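Local coordinates for arabinofuranosidase (PDB 2Y2W), which hydrolyses terminal alpha-(1->5)-linked L-arabinofuranosyl residues from plant arabinans as a family 51 glycoside hydrolase of Bifidobacterium longum, at residues D[119-124]-D[190-195]; D[148-153]-D[181-186]; D[256-261]-D[311-316]. One frame throughout, in Å; residues are numbered along the deposited sequence.

Contacts 1 and 2 form one continuous region: their centres are about 8 Å apart, and contact 2 is nested within the chain loop that contact 1 closes. Helices 174-185 and 191-198, consecutive in the chain, join them. Trp-121 CH2 lies 3.6 Å from Tyr-183 CB, and Thr-190 OG1 is 3.1 Å from Glu-182 OE2, a probable hydrogen bond. Both contacts also touch the second subunit. Contact 3 stands apart, its centre about 36 Å from that of contact 1 and about 33 Å from that of contact 2. It alone lies near the probable catalytic centre: Gly-257 is about 7 Å from the side chain of Glu-215, the probable proton donor/acceptor, whereas contacts 1 and 2 lie away from the catalytic and sugar-binding residues.

Contact 1 (D[119-124]-D[190-195]); sequences YNWEDG and TAWADQ
Trp-121 and Trp-192 meet through their six-membered rings, whose centroids are 5.3 Å apart and whose planes are inclined at 50°, a tilt between a parallel stack and a T-shaped pair. The closest approach is from Trp-121 CH2 to Trp-192 CZ3, 3.7 Å. Trp-121 CZ2 lies over one face of the Trp-192 ring, displaced toward its rim, so the outer corner of one indole rests on the benzene part of the other. In Trp-121, CG sits between the backbone N and the carbonyl carbon (chi1 68°), a setting from which the long indole extends across to the helix even though the CB bond does not point there.

Glu-122 adds a second layer. Its CG lies 3.7 Å above the centre of the Trp-121 ring and also comes within 4.3 Å of Trp-192 CH2, filling the angle between the indoles with aliphatic carbon. Its carboxylate is turned to a salt bridge with Arg-172. On the loop side, Asn-120 ND2 donates to Asp-123 OD2 at 3.2 Å, and that oxygen also forms a salt bridge with Arg-134 of the same chain. Trp-192 packs on Arg-134 of the second subunit. An oblique, apolar tryptophan pair thus joins the long loop after barrel strand 107-110 to helix 191-198, on the periphery of the (beta/alpha)8 barrel of this family 51 enzyme, beside a subunit interface.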
ATOM      1  N   TYR D 119      -6.900 -13.660  -3.347  1.00 21.38           N
ATOM      2  CA  TYR D 119      -6.394 -14.808  -4.085  1.00 21.36           C
ATOM      3  C   TYR D 119      -4.965 -14.584  -4.573  1.00 21.42           C
ATOM      4  O   TYR D 119      -4.659 -13.547  -5.158  1.00 21.37           O
ATOM      5  CB  TYR D 119      -7.332 -15.107  -5.260  1.00 21.35           C
ATOM      6  CG  TYR D 119      -6.866 -16.194  -6.198  1.00 21.27           C
ATOM      7  CD1 TYR D 119      -6.657 -17.500  -5.747  1.00 21.24           C
ATOM      8  CD2 TYR D 119      -6.648 -15.920  -7.545  1.00 21.44           C
ATOM      9  CE1 TYR D 119      -6.233 -18.502  -6.615  1.00 21.11           C
ATOM     10  CE2 TYR D 119      -6.226 -16.914  -8.421  1.00 21.73           C
ATOM     11  CZ  TYR D 119      -6.022 -18.200  -7.948  1.00 21.31           C
ATOM     12  OH  TYR D 119      -5.605 -19.172  -8.819  1.00 22.39           O
ATOM     13  N   ASN D 120      -4.097 -15.559  -4.317  1.00 21.58           N
ATOM     14  CA  ASN D 120      -2.719 -15.526  -4.809  1.00 21.90           C
ATOM     15  C   ASN D 120      -2.595 -16.407  -6.050  1.00 22.02           C
ATOM     16  O   ASN D 120      -2.729 -17.628  -5.963  1.00 22.01           O
ATOM     17  CB  ASN D 120      -1.744 -15.993  -3.725  1.00 21.88           C
ATOM     18  CG  ASN D 120      -2.010 -15.349  -2.378  1.00 22.24           C
ATOM     19  OD1 ASN D 120      -2.030 -14.122  -2.253  1.00 22.93           O
ATOM     20  ND2 ASN D 120      -2.209 -16.176  -1.357  1.00 22.15           N
ATOM     21  N   TRP D 121      -2.342 -15.783  -7.199  1.00 22.12           N
ATOM     22  CA  TRP D 121      -2.426 -16.468  -8.492  1.00 22.40           C
ATOM     23  C   TRP D 121      -1.406 -17.600  -8.679  1.00 22.77           C
ATOM     24  O   TRP D 121      -1.644 -18.522  -9.459  1.00 22.84           O
ATOM     25  CB  TRP D 121      -2.354 -15.458  -9.647  1.00 22.30           C
ATOM     26  CG  TRP D 121      -1.024 -14.804  -9.787  1.00 21.64           C
ATOM     27  CD1 TRP D 121      -0.612 -13.647  -9.194  1.00 21.48           C
ATOM     28  CD2 TRP D 121       0.080 -15.272 -10.565  1.00 21.17           C
ATOM     29  NE1 TRP D 121       0.682 -13.363  -9.554  1.00 20.96           N
ATOM     30  CE2 TRP D 121       1.131 -14.346 -10.396  1.00 21.21           C
ATOM     31  CE3 TRP D 121       0.285 -16.387 -11.388  1.00 20.92           C
ATOM     32  CZ2 TRP D 121       2.372 -14.501 -11.018  1.00 21.44           C
ATOM     33  CZ3 TRP D 121       1.516 -16.539 -12.011  1.00 20.79           C
ATOM     34  CH2 TRP D 121       2.543 -15.599 -11.822  1.00 21.49           C
ATOM     35  N   GLU D 122      -0.284 -17.521  -7.966  1.00 23.27           N
ATOM     36  CA  GLU D 122       0.763 -18.548  -8.012  1.00 23.89           C
ATOM     37  C   GLU D 122       0.344 -19.833  -7.305  1.00 24.30           C
ATOM     38  O   GLU D 122       0.909 -20.900  -7.562  1.00 24.31           O
ATOM     39  CB  GLU D 122       2.074 -18.048  -7.388  1.00 23.86           C
ATOM     40  CG  GLU D 122       2.552 -16.684  -7.859  1.00 24.24           C
ATOM     41  CD  GLU D 122       2.035 -15.549  -6.988  1.00 25.23           C
ATOM     42  OE1 GLU D 122       0.853 -15.587  -6.579  1.00 25.05           O
ATOM     43  OE2 GLU D 122       2.813 -14.609  -6.716  1.00 25.79           O
ATOM     44  N   ASP D 123      -0.632 -19.726  -6.406  1.00 24.78           N
ATOM     45  CA  ASP D 123      -1.156 -20.887  -5.682  1.00 25.39           C
ATOM     46  C   ASP D 123      -1.837 -21.890  -6.607  1.00 25.77           C
ATOM     47  O   ASP D 123      -1.979 -23.063  -6.258  1.00 25.76           O
ATOM     48  CB  ASP D 123      -2.139 -20.450  -4.589  1.00 25.36           C
ATOM     49  CG  ASP D 123      -1.452 -19.785  -3.412  1.00 25.33           C
ATOM     50  OD1 ASP D 123      -0.222 -19.950  -3.257  1.00 25.15           O
ATOM     51  OD2 ASP D 123      -2.149 -19.103  -2.632  1.00 25.15           O
ATOM     52  N   GLY D 124      -2.252 -21.420  -7.782  1.00 26.25           N
ATOM     53  CA  GLY D 124      -2.975 -22.249  -8.740  1.00 27.11           C
ATOM     54  C   GLY D 124      -2.168 -22.673  -9.952  1.00 27.75           C
ATOM     55  O   GLY D 124      -2.725 -23.207 -10.909  1.00 27.90           O
ATOM     56  N   THR D 190      12.282 -15.760 -20.133  1.00 25.30           N
ATOM     57  CA  THR D 190      12.244 -14.991 -18.897  1.00 25.25           C
ATOM     58  C   THR D 190      11.793 -15.935 -17.775  1.00 25.21           C
ATOM     59  O   THR D 190      11.096 -16.921 -18.039  1.00 25.13           O
ATOM     60  CB  THR D 190      11.312 -13.761 -19.034  1.00 25.41           C
ATOM     61  OG1 THR D 190      11.862 -12.644 -18.323  1.00 25.83           O
ATOM     62  CG2 THR D 190       9.908 -14.058 -18.521  1.00 25.26           C
ATOM     63  N   ALA D 191      12.194 -15.647 -16.537  1.00 25.08           N
ATOM     64  CA  ALA D 191      11.937 -16.560 -15.414  1.00 25.00           C
ATOM     65  C   ALA D 191      10.465 -16.955 -15.271  1.00 25.03           C
ATOM     66  O   ALA D 191      10.153 -18.145 -15.162  1.00 24.91           O
ATOM     67  CB  ALA D 191      12.469 -15.986 -14.110  1.00 24.98           C
ATOM     68  N   TRP D 192       9.577 -15.959 -15.275  1.00 24.92           N
ATOM     69  CA  TRP D 192       8.140 -16.189 -15.129  1.00 24.73           C
ATOM     70  C   TRP D 192       7.548 -16.982 -16.290  1.00 24.86           C
ATOM     71  O   TRP D 192       6.748 -17.888 -16.072  1.00 24.82           O
ATOM     72  CB  TRP D 192       7.378 -14.869 -14.965  1.00 24.62           C
ATOM     73  CG  TRP D 192       7.441 -14.272 -13.588  1.00 24.14           C
ATOM     74  CD1 TRP D 192       7.973 -13.060 -13.247  1.00 23.68           C
ATOM     75  CD2 TRP D 192       6.948 -14.850 -12.370  1.00 23.58           C
ATOM     76  NE1 TRP D 192       7.842 -12.846 -11.899  1.00 23.22           N
ATOM     77  CE2 TRP D 192       7.221 -13.929 -11.332  1.00 23.41           C
ATOM     78  CE3 TRP D 192       6.304 -16.056 -12.053  1.00 23.22           C
ATOM     79  CZ2 TRP D 192       6.874 -14.175  -9.996  1.00 22.84           C
ATOM     80  CZ3 TRP D 192       5.962 -16.303 -10.721  1.00 22.91           C
ATOM     81  CH2 TRP D 192       6.249 -15.364  -9.712  1.00 22.90           C
ATOM     82  N   ALA D 193       7.940 -16.638 -17.516  1.00 25.05           N
ATOM     83  CA  ALA D 193       7.430 -17.314 -18.711  1.00 25.44           C
ATOM     84  C   ALA D 193       7.938 -18.747 -18.816  1.00 25.80           C
ATOM     85  O   ALA D 193       7.199 -19.639 -19.233  1.00 25.89           O
ATOM     86  CB  ALA D 193       7.773 -16.534 -19.963  1.00 25.23           C
ATOM     87  N   ASP D 194       9.199 -18.957 -18.432  1.00 26.25           N
ATOM     88  CA  ASP D 194       9.804 -20.291 -18.413  1.00 26.68           C
ATOM     89  C   ASP D 194       9.087 -21.242 -17.454  1.00 26.85           C
ATOM     90  O   ASP D 194       9.060 -22.453 -17.688  1.00 26.97           O
ATOM     91  CB  ASP D 194      11.297 -20.213 -18.083  1.00 26.74           C
ATOM     92  CG  ASP D 194      12.132 -19.674 -19.242  1.00 27.61           C
ATOM     93  OD1 ASP D 194      11.551 -19.248 -20.266  1.00 28.42           O
ATOM     94  OD2 ASP D 194      13.379 -19.677 -19.129  1.00 28.12           O
ATOM     95  N   GLN D 195       8.501 -20.689 -16.393  1.00 27.01           N
ATOM     96  CA  GLN D 195       7.657 -21.463 -15.482  1.00 27.33           C
ATOM     97  C   GLN D 195       6.417 -21.993 -16.189  1.00 27.22           C
ATOM     98  O   GLN D 195       6.052 -23.150 -16.007  1.00 27.28           O
ATOM     99  CB  GLN D 195       7.251 -20.640 -14.258  1.00 27.44           C
ATOM    100  CG  GLN D 195       8.273 -20.647 -13.133  1.00 28.20           C
ATOM    101  CD  GLN D 195       7.765 -19.961 -11.877  1.00 29.49           C
ATOM    102  OE1 GLN D 195       6.671 -20.254 -11.389  1.00 29.50           O
ATOM    103  NE2 GLN D 195       8.567 -19.045 -11.339  1.00 30.05           N
TER

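Contact 2 (D[148-153]-D[181-186]); sequences GIDDFY and LEYVNG
Ile-149 and Val-184 mark the nearest backbone approach of the two segments, with CA atoms 8.2 Å apart. The axes of helix segments 149-153 and 181-185 come no closer than 12.1 Å, so contact is made by side chains, and run in broadly the same direction, at a signed crossing angle of -35°. Ile-149 CG1 reaches Val-184 CG2 at 4.2 Å, the two side chains crossing at about a right angle, while Ile-149 CG2 lies obliquely to the Tyr-183 ring.

Such a parallel course is expected of helices on the outside of a (beta/alpha)8 barrel: helix 149-159 leads into strand 162-167, and helix 174-185 follows that strand. Ile-149 also packs on Leu-165 of the strand, and Val-184 on Trp-210 of the next strand in the barrel, 209-212.

The polar link is Tyr-183 OH donating to Asp-150 OD1, 2.6 Å away. The carboxylate receives it through the syn lone pair of OD1, and that oxygen lies at the edge of the phenol, in the ring plane; the planes of the two groups are 36° apart. Tyr-183 CG is anti to the backbone N (chi1 173°), which sends the phenol across to the first turn of helix 149-159. Its hydroxyl has a further hydrogen-bond partner in Asn-199 ND2, while the opposite end of the residue, the carbonyl O, pairs with Arg-196 NE.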
ATOM      1  N   GLY D 148      -6.566 -23.574 -11.607  1.00 26.72           N
ATOM      2  CA  GLY D 148      -5.872 -22.298 -11.650  1.00 26.44           C
ATOM      3  C   GLY D 148      -5.810 -21.829 -13.088  1.00 26.31           C
ATOM      4  O   GLY D 148      -6.489 -22.386 -13.954  1.00 26.51           O
ATOM      5  N   ILE D 149      -4.988 -20.817 -13.350  1.00 26.05           N
ATOM      6  CA  ILE D 149      -4.910 -20.218 -14.683  1.00 25.82           C
ATOM      7  C   ILE D 149      -4.336 -21.167 -15.748  1.00 25.83           C
ATOM      8  O   ILE D 149      -4.720 -21.088 -16.912  1.00 25.74           O
ATOM      9  CB  ILE D 149      -4.188 -18.827 -14.667  1.00 25.71           C
ATOM     10  CG1 ILE D 149      -4.326 -18.110 -16.017  1.00 25.26           C
ATOM     11  CG2 ILE D 149      -2.730 -18.955 -14.233  1.00 25.40           C
ATOM     12  CD1 ILE D 149      -5.764 -17.834 -16.435  1.00 24.79           C
ATOM     13  N   ASP D 150      -3.430 -22.056 -15.340  1.00 25.98           N
ATOM     14  CA  ASP D 150      -2.920 -23.117 -16.212  1.00 26.13           C
ATOM     15  C   ASP D 150      -4.074 -23.997 -16.696  1.00 26.20           C
ATOM     16  O   ASP D 150      -4.193 -24.283 -17.889  1.00 26.19           O
ATOM     17  CB  ASP D 150      -1.903 -23.993 -15.468  1.00 26.25           C
ATOM     18  CG  ASP D 150      -0.539 -23.326 -15.297  1.00 26.68           C
ATOM     19  OD1 ASP D 150      -0.223 -22.363 -16.032  1.00 26.90           O
ATOM     20  OD2 ASP D 150       0.234 -23.790 -14.426  1.00 26.76           O
ATOM     21  N   ASP D 151      -4.922 -24.405 -15.755  1.00 26.27           N
ATOM     22  CA  ASP D 151      -6.006 -25.346 -16.022  1.00 26.36           C
ATOM     23  C   ASP D 151      -7.180 -24.684 -16.734  1.00 26.17           C
ATOM     24  O   ASP D 151      -7.736 -25.256 -17.677  1.00 26.26           O
ATOM     25  CB  ASP D 151      -6.471 -26.010 -14.721  1.00 26.50           C
ATOM     26  CG  ASP D 151      -5.368 -26.807 -14.043  1.00 27.34           C
ATOM     27  OD1 ASP D 151      -4.899 -27.809 -14.627  1.00 28.11           O
ATOM     28  OD2 ASP D 151      -4.969 -26.432 -12.920  1.00 28.68           O
ATOM     29  N   PHE D 152      -7.553 -23.483 -16.292  1.00 25.79           N
ATOM     30  CA  PHE D 152      -8.648 -22.755 -16.928  1.00 25.54           C
ATOM     31  C   PHE D 152      -8.308 -22.352 -18.363  1.00 25.44           C
ATOM     32  O   PHE D 152      -9.202 -22.241 -19.206  1.00 25.44           O
ATOM     33  CB  PHE D 152      -9.083 -21.533 -16.111  1.00 25.52           C
ATOM     34  CG  PHE D 152     -10.353 -20.901 -16.613  1.00 24.99           C
ATOM     35  CD1 PHE D 152     -11.589 -21.449 -16.290  1.00 24.51           C
ATOM     36  CD2 PHE D 152     -10.311 -19.780 -17.434  1.00 24.37           C
ATOM     37  CE1 PHE D 152     -12.762 -20.878 -16.767  1.00 24.36           C
ATOM     38  CE2 PHE D 152     -11.479 -19.207 -17.915  1.00 24.10           C
ATOM     39  CZ  PHE D 152     -12.705 -19.754 -17.579  1.00 23.99           C
ATOM     40  N   TYR D 153      -7.021 -22.134 -18.630  1.00 25.35           N
ATOM     41  CA  TYR D 153      -6.543 -21.927 -19.994  1.00 25.22           C
ATOM     42  C   TYR D 153      -6.848 -23.149 -20.863  1.00 25.24           C
ATOM     43  O   TYR D 153      -7.360 -23.016 -21.974  1.00 25.03           O
ATOM     44  CB  TYR D 153      -5.039 -21.628 -20.025  1.00 25.14           C
ATOM     45  CG  TYR D 153      -4.465 -21.652 -21.423  1.00 24.80           C
ATOM     46  CD1 TYR D 153      -4.688 -20.593 -22.306  1.00 24.78           C
ATOM     47  CD2 TYR D 153      -3.726 -22.743 -21.876  1.00 24.33           C
ATOM     48  CE1 TYR D 153      -4.175 -20.614 -23.597  1.00 24.81           C
ATOM     49  CE2 TYR D 153      -3.212 -22.777 -23.166  1.00 24.54           C
ATOM     50  CZ  TYR D 153      -3.438 -21.708 -24.020  1.00 24.96           C
ATOM     51  OH  TYR D 153      -2.936 -21.734 -25.299  1.00 25.73           O
ATOM     52  N   LEU D 181       0.917 -11.239 -15.651  1.00 20.72           N
ATOM     53  CA  LEU D 181       0.929 -10.827 -17.051  1.00 20.76           C
ATOM     54  C   LEU D 181       2.117 -11.445 -17.793  1.00 20.88           C
ATOM     55  O   LEU D 181       1.963 -11.997 -18.882  1.00 20.89           O
ATOM     56  CB  LEU D 181       0.959  -9.296 -17.144  1.00 20.75           C
ATOM     57  CG  LEU D 181       1.154  -8.612 -18.501  1.00 20.49           C
ATOM     58  CD1 LEU D 181       0.030  -8.948 -19.474  1.00 20.39           C
ATOM     59  CD2 LEU D 181       1.261  -7.115 -18.300  1.00 20.46           C
ATOM     60  N   GLU D 182       3.294 -11.348 -17.185  1.00 20.97           N
ATOM     61  CA  GLU D 182       4.518 -11.929 -17.723  1.00 21.19           C
ATOM     62  C   GLU D 182       4.428 -13.456 -17.793  1.00 21.18           C
ATOM     63  O   GLU D 182       4.841 -14.056 -18.782  1.00 21.07           O
ATOM     64  CB  GLU D 182       5.705 -11.499 -16.863  1.00 21.25           C
ATOM     65  CG  GLU D 182       7.075 -11.907 -17.377  1.00 22.35           C
ATOM     66  CD  GLU D 182       8.207 -11.379 -16.497  1.00 24.12           C
ATOM     67  OE1 GLU D 182       7.961 -10.467 -15.673  1.00 24.35           O
ATOM     68  OE2 GLU D 182       9.349 -11.863 -16.636  1.00 24.54           O
ATOM     69  N   TYR D 183       3.885 -14.075 -16.744  1.00 21.27           N
ATOM     70  CA  TYR D 183       3.752 -15.532 -16.684  1.00 21.36           C
ATOM     71  C   TYR D 183       2.814 -16.048 -17.764  1.00 21.62           C
ATOM     72  O   TYR D 183       3.088 -17.064 -18.410  1.00 21.69           O
ATOM     73  CB  TYR D 183       3.246 -15.982 -15.309  1.00 21.22           C
ATOM     74  CG  TYR D 183       2.922 -17.459 -15.232  1.00 20.89           C
ATOM     75  CD1 TYR D 183       3.894 -18.386 -14.865  1.00 20.47           C
ATOM     76  CD2 TYR D 183       1.642 -17.931 -15.533  1.00 20.70           C
ATOM     77  CE1 TYR D 183       3.605 -19.738 -14.800  1.00 20.33           C
ATOM     78  CE2 TYR D 183       1.343 -19.283 -15.474  1.00 20.15           C
ATOM     79  CZ  TYR D 183       2.328 -20.181 -15.105  1.00 20.36           C
ATOM     80  OH  TYR D 183       2.038 -21.520 -15.042  1.00 20.16           O
ATOM     81  N   VAL D 184       1.711 -15.336 -17.954  1.00 21.89           N
ATOM     82  CA  VAL D 184       0.650 -15.779 -18.839  1.00 22.23           C
ATOM     83  C   VAL D 184       0.914 -15.468 -20.327  1.00 22.43           C
ATOM     84  O   VAL D 184       0.520 -16.246 -21.202  1.00 22.57           O
ATOM     85  CB  VAL D 184      -0.713 -15.215 -18.358  1.00 22.31           C
ATOM     86  CG1 VAL D 184      -0.984 -13.838 -18.937  1.00 22.24           C
ATOM     87  CG2 VAL D 184      -1.830 -16.158 -18.702  1.00 22.65           C
ATOM     88  N   ASN D 185       1.593 -14.356 -20.608  1.00 22.48           N
ATOM     89  CA  ASN D 185       1.701 -13.845 -21.980  1.00 22.69           C
ATOM     90  C   ASN D 185       3.118 -13.594 -22.486  1.00 22.91           C
ATOM     91  O   ASN D 185       3.315 -13.282 -23.662  1.00 22.95           O
ATOM     92  CB  ASN D 185       0.873 -12.563 -22.138  1.00 22.57           C
ATOM     93  CG  ASN D 185      -0.612 -12.833 -22.284  1.00 22.59           C
ATOM     94  OD1 ASN D 185      -1.033 -13.962 -22.554  1.00 22.31           O
ATOM     95  ND2 ASN D 185      -1.419 -11.792 -22.107  1.00 22.30           N
ATOM     96  N   GLY D 186       4.098 -13.723 -21.600  1.00 23.26           N
ATOM     97  CA  GLY D 186       5.486 -13.463 -21.955  1.00 23.62           C
ATOM     98  C   GLY D 186       6.041 -14.483 -22.927  1.00 23.98           C
ATOM     99  O   GLY D 186       5.566 -15.618 -22.992  1.00 24.01           O
TER

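Contact 3 (D[256-261]-D[311-316])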
ATOM      1  N   SER D 256     -21.063  -1.638  -8.334  1.00 37.19           N
ATOM      2  CA  SER D 256     -21.529  -3.003  -8.115  1.00 37.83           C
ATOM      3  C   SER D 256     -23.041  -3.109  -8.292  1.00 38.18           C
ATOM      4  O   SER D 256     -23.607  -4.203  -8.230  1.00 38.34           O
ATOM      5  CB  SER D 256     -21.122  -3.483  -6.724  1.00 37.88           C
ATOM      6  OG  SER D 256     -19.711  -3.512  -6.600  1.00 38.34           O
ATOM      7  N   GLY D 257     -23.678  -1.962  -8.521  1.00 38.61           N
ATOM      8  CA  GLY D 257     -25.124  -1.872  -8.700  1.00 39.10           C
ATOM      9  C   GLY D 257     -25.588  -0.431  -8.778  1.00 39.47           C
ATOM     10  O   GLY D 257     -24.857   0.489  -8.399  1.00 39.40           O
ATOM     11  N   ALA D 258     -26.810  -0.239  -9.272  1.00 39.88           N
ATOM     12  CA  ALA D 258     -27.404   1.092  -9.410  1.00 40.20           C
ATOM     13  C   ALA D 258     -27.786   1.689  -8.058  1.00 40.35           C
ATOM     14  O   ALA D 258     -27.884   2.910  -7.913  1.00 40.46           O
ATOM     15  CB  ALA D 258     -28.615   1.034 -10.326  1.00 40.23           C
ATOM     16  N   TYR D 259     -27.996   0.815  -7.075  1.00 40.54           N
ATOM     17  CA  TYR D 259     -28.378   1.214  -5.718  1.00 40.68           C
ATOM     18  C   TYR D 259     -27.243   1.899  -4.957  1.00 40.73           C
ATOM     19  O   TYR D 259     -27.490   2.652  -4.011  1.00 40.74           O
ATOM     20  CB  TYR D 259     -28.878  -0.003  -4.926  1.00 40.66           C
ATOM     21  CG  TYR D 259     -27.911  -1.172  -4.891  1.00 40.71           C
ATOM     22  CD1 TYR D 259     -26.887  -1.231  -3.943  1.00 40.61           C
ATOM     23  CD2 TYR D 259     -28.025  -2.223  -5.803  1.00 40.79           C
ATOM     24  CE1 TYR D 259     -25.997  -2.301  -3.911  1.00 40.79           C
ATOM     25  CE2 TYR D 259     -27.142  -3.300  -5.778  1.00 40.58           C
ATOM     26  CZ  TYR D 259     -26.133  -3.332  -4.829  1.00 40.80           C
ATOM     27  OH  TYR D 259     -25.258  -4.395  -4.798  1.00 40.95           O
ATOM     28  N   MET D 260     -26.008   1.628  -5.380  1.00 40.80           N
ATOM     29  CA  MET D 260     -24.796   2.110  -4.711  1.00 40.91           C
ATOM     30  C   MET D 260     -24.812   3.617  -4.443  1.00 40.92           C
ATOM     31  O   MET D 260     -25.177   4.397  -5.325  1.00 40.93           O
ATOM     32  CB  MET D 260     -23.547   1.735  -5.520  1.00 40.94           C
ATOM     33  CG  MET D 260     -23.151   0.258  -5.441  1.00 41.03           C
ATOM     34  SD  MET D 260     -22.773  -0.324  -3.768  1.00 41.65           S
ATOM     35  CE  MET D 260     -21.299   0.614  -3.365  1.00 41.75           C
ATOM     36  N   PRO D 261     -24.424   4.029  -3.218  1.00 40.89           N
ATOM     37  CA  PRO D 261     -24.392   5.451  -2.864  1.00 40.88           C
ATOM     38  C   PRO D 261     -23.337   6.224  -3.656  1.00 40.77           C
ATOM     39  O   PRO D 261     -23.420   7.449  -3.770  1.00 40.86           O
ATOM     40  CB  PRO D 261     -24.036   5.437  -1.372  1.00 40.90           C
ATOM     41  CG  PRO D 261     -23.358   4.130  -1.150  1.00 41.02           C
ATOM     42  CD  PRO D 261     -24.019   3.171  -2.089  1.00 40.89           C
ATOM     43  N   THR D 311     -31.448   0.204 -18.384  1.00 38.58           N
ATOM     44  CA  THR D 311     -31.459   1.320 -19.336  1.00 38.38           C
ATOM     45  C   THR D 311     -30.900   2.598 -18.697  1.00 38.29           C
ATOM     46  O   THR D 311     -30.012   3.242 -19.262  1.00 38.26           O
ATOM     47  CB  THR D 311     -32.878   1.561 -19.922  1.00 38.41           C
ATOM     48  OG1 THR D 311     -33.345   0.362 -20.555  1.00 38.33           O
ATOM     49  CG2 THR D 311     -32.871   2.689 -20.947  1.00 38.24           C
ATOM     50  N   LYS D 312     -31.415   2.947 -17.519  1.00 38.16           N
ATOM     51  CA  LYS D 312     -30.887   4.063 -16.733  1.00 38.15           C
ATOM     52  C   LYS D 312     -29.425   3.843 -16.345  1.00 37.90           C
ATOM     53  O   LYS D 312     -28.613   4.766 -16.436  1.00 37.84           O
ATOM     54  CB  LYS D 312     -31.738   4.301 -15.482  1.00 38.27           C
ATOM     55  CG  LYS D 312     -32.720   5.448 -15.623  1.00 39.16           C
ATOM     56  CD  LYS D 312     -33.564   5.624 -14.365  1.00 40.82           C
ATOM     57  CE  LYS D 312     -34.095   7.055 -14.233  1.00 41.60           C
ATOM     58  NZ  LYS D 312     -34.903   7.502 -15.411  1.00 42.00           N
ATOM     59  N   PHE D 313     -29.110   2.619 -15.918  1.00 37.60           N
ATOM     60  CA  PHE D 313     -27.745   2.204 -15.589  1.00 37.35           C
ATOM     61  C   PHE D 313     -26.788   2.532 -16.742  1.00 37.08           C
ATOM     62  O   PHE D 313     -25.763   3.188 -16.542  1.00 36.91           O
ATOM     63  CB  PHE D 313     -27.719   0.695 -15.301  1.00 37.41           C
ATOM     64  CG  PHE D 313     -26.626   0.254 -14.361  1.00 37.67           C
ATOM     65  CD1 PHE D 313     -25.304   0.660 -14.541  1.00 37.91           C
ATOM     66  CD2 PHE D 313     -26.923  -0.590 -13.298  1.00 38.20           C
ATOM     67  CE1 PHE D 313     -24.302   0.241 -13.670  1.00 38.00           C
ATOM     68  CE2 PHE D 313     -25.929  -1.015 -12.422  1.00 38.24           C
ATOM     69  CZ  PHE D 313     -24.615  -0.599 -12.608  1.00 38.25           C
ATOM     70  N   ILE D 314     -27.145   2.076 -17.944  1.00 36.76           N
ATOM     71  CA  ILE D 314     -26.357   2.315 -19.154  1.00 36.47           C
ATOM     72  C   ILE D 314     -26.205   3.811 -19.435  1.00 36.39           C
ATOM     73  O   ILE D 314     -25.100   4.280 -19.710  1.00 36.36           O
ATOM     74  CB  ILE D 314     -26.958   1.567 -20.381  1.00 36.42           C
ATOM     75  CG1 ILE D 314     -26.715   0.058 -20.250  1.00 36.11           C
ATOM     76  CG2 ILE D 314     -26.358   2.081 -21.694  1.00 36.27           C
ATOM     77  CD1 ILE D 314     -27.704  -0.813 -21.006  1.00 35.50           C
ATOM     78  N   ALA D 315     -27.309   4.550 -19.342  1.00 36.31           N
ATOM     79  CA  ALA D 315     -27.309   5.992 -19.602  1.00 36.25           C
ATOM     80  C   ALA D 315     -26.374   6.755 -18.664  1.00 36.16           C
ATOM     81  O   ALA D 315     -25.602   7.603 -19.112  1.00 36.31           O
ATOM     82  CB  ALA D 315     -28.728   6.551 -19.514  1.00 36.23           C
ATOM     83  N   THR D 316     -26.441   6.431 -17.374  1.00 36.04           N
ATOM     84  CA  THR D 316     -25.685   7.133 -16.337  1.00 35.98           C
ATOM     85  C   THR D 316     -24.185   6.839 -16.407  1.00 35.98           C
ATOM     86  O   THR D 316     -23.361   7.750 -16.265  1.00 36.01           O
ATOM     87  CB  THR D 316     -26.217   6.794 -14.922  1.00 35.96           C
ATOM     88  OG1 THR D 316     -27.647   6.829 -14.925  1.00 35.96           O
ATOM     89  CG2 THR D 316     -25.699   7.786 -13.889  1.00 35.92           C
TER
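Phe-313 CE2 comes to 3.4 Å from Ala-258 N and 3.7 Å from Gly-257 C, bringing the outer part of its ring against a peptide unit. This is van der Waals packing of a ring on a peptide within the (beta/alpha)8 barrel: 256-261 belongs to the loop after barrel strand 249-252, while helix 307-327, which precedes strand 335-341, contributes 311-316. Ala-258 CB extends the contact, 3.8 Å from Phe-313 CD2. The main chain approaches the ring obliquely. Phe-313 CG stands anti to the backbone N (chi1 -152°), and from there the ring projects off the helix to the loop.

Further out, Phe-263 and Phe-338 meet the same ring edge-to-face. An alanine in place of Phe-313 is likely to leave Ala-258 and the Gly-257 peptide without their apolar partner and to open a gap between loop and helix. The loop lies close to Glu-215, the probable proton donor/acceptor, and to Tyr-286, which probably binds arabinofuranose; the side chains of both are about 7 Å from Gly-257. Ser-256 OG is hydrogen-bonded to Asp-217 OD1. On the helix, Thr-316 OG1 donates to Lys-312 O at 2.7 Å, from 41° above the carbonyl plane, while Thr-316 N bonds to the same oxygen.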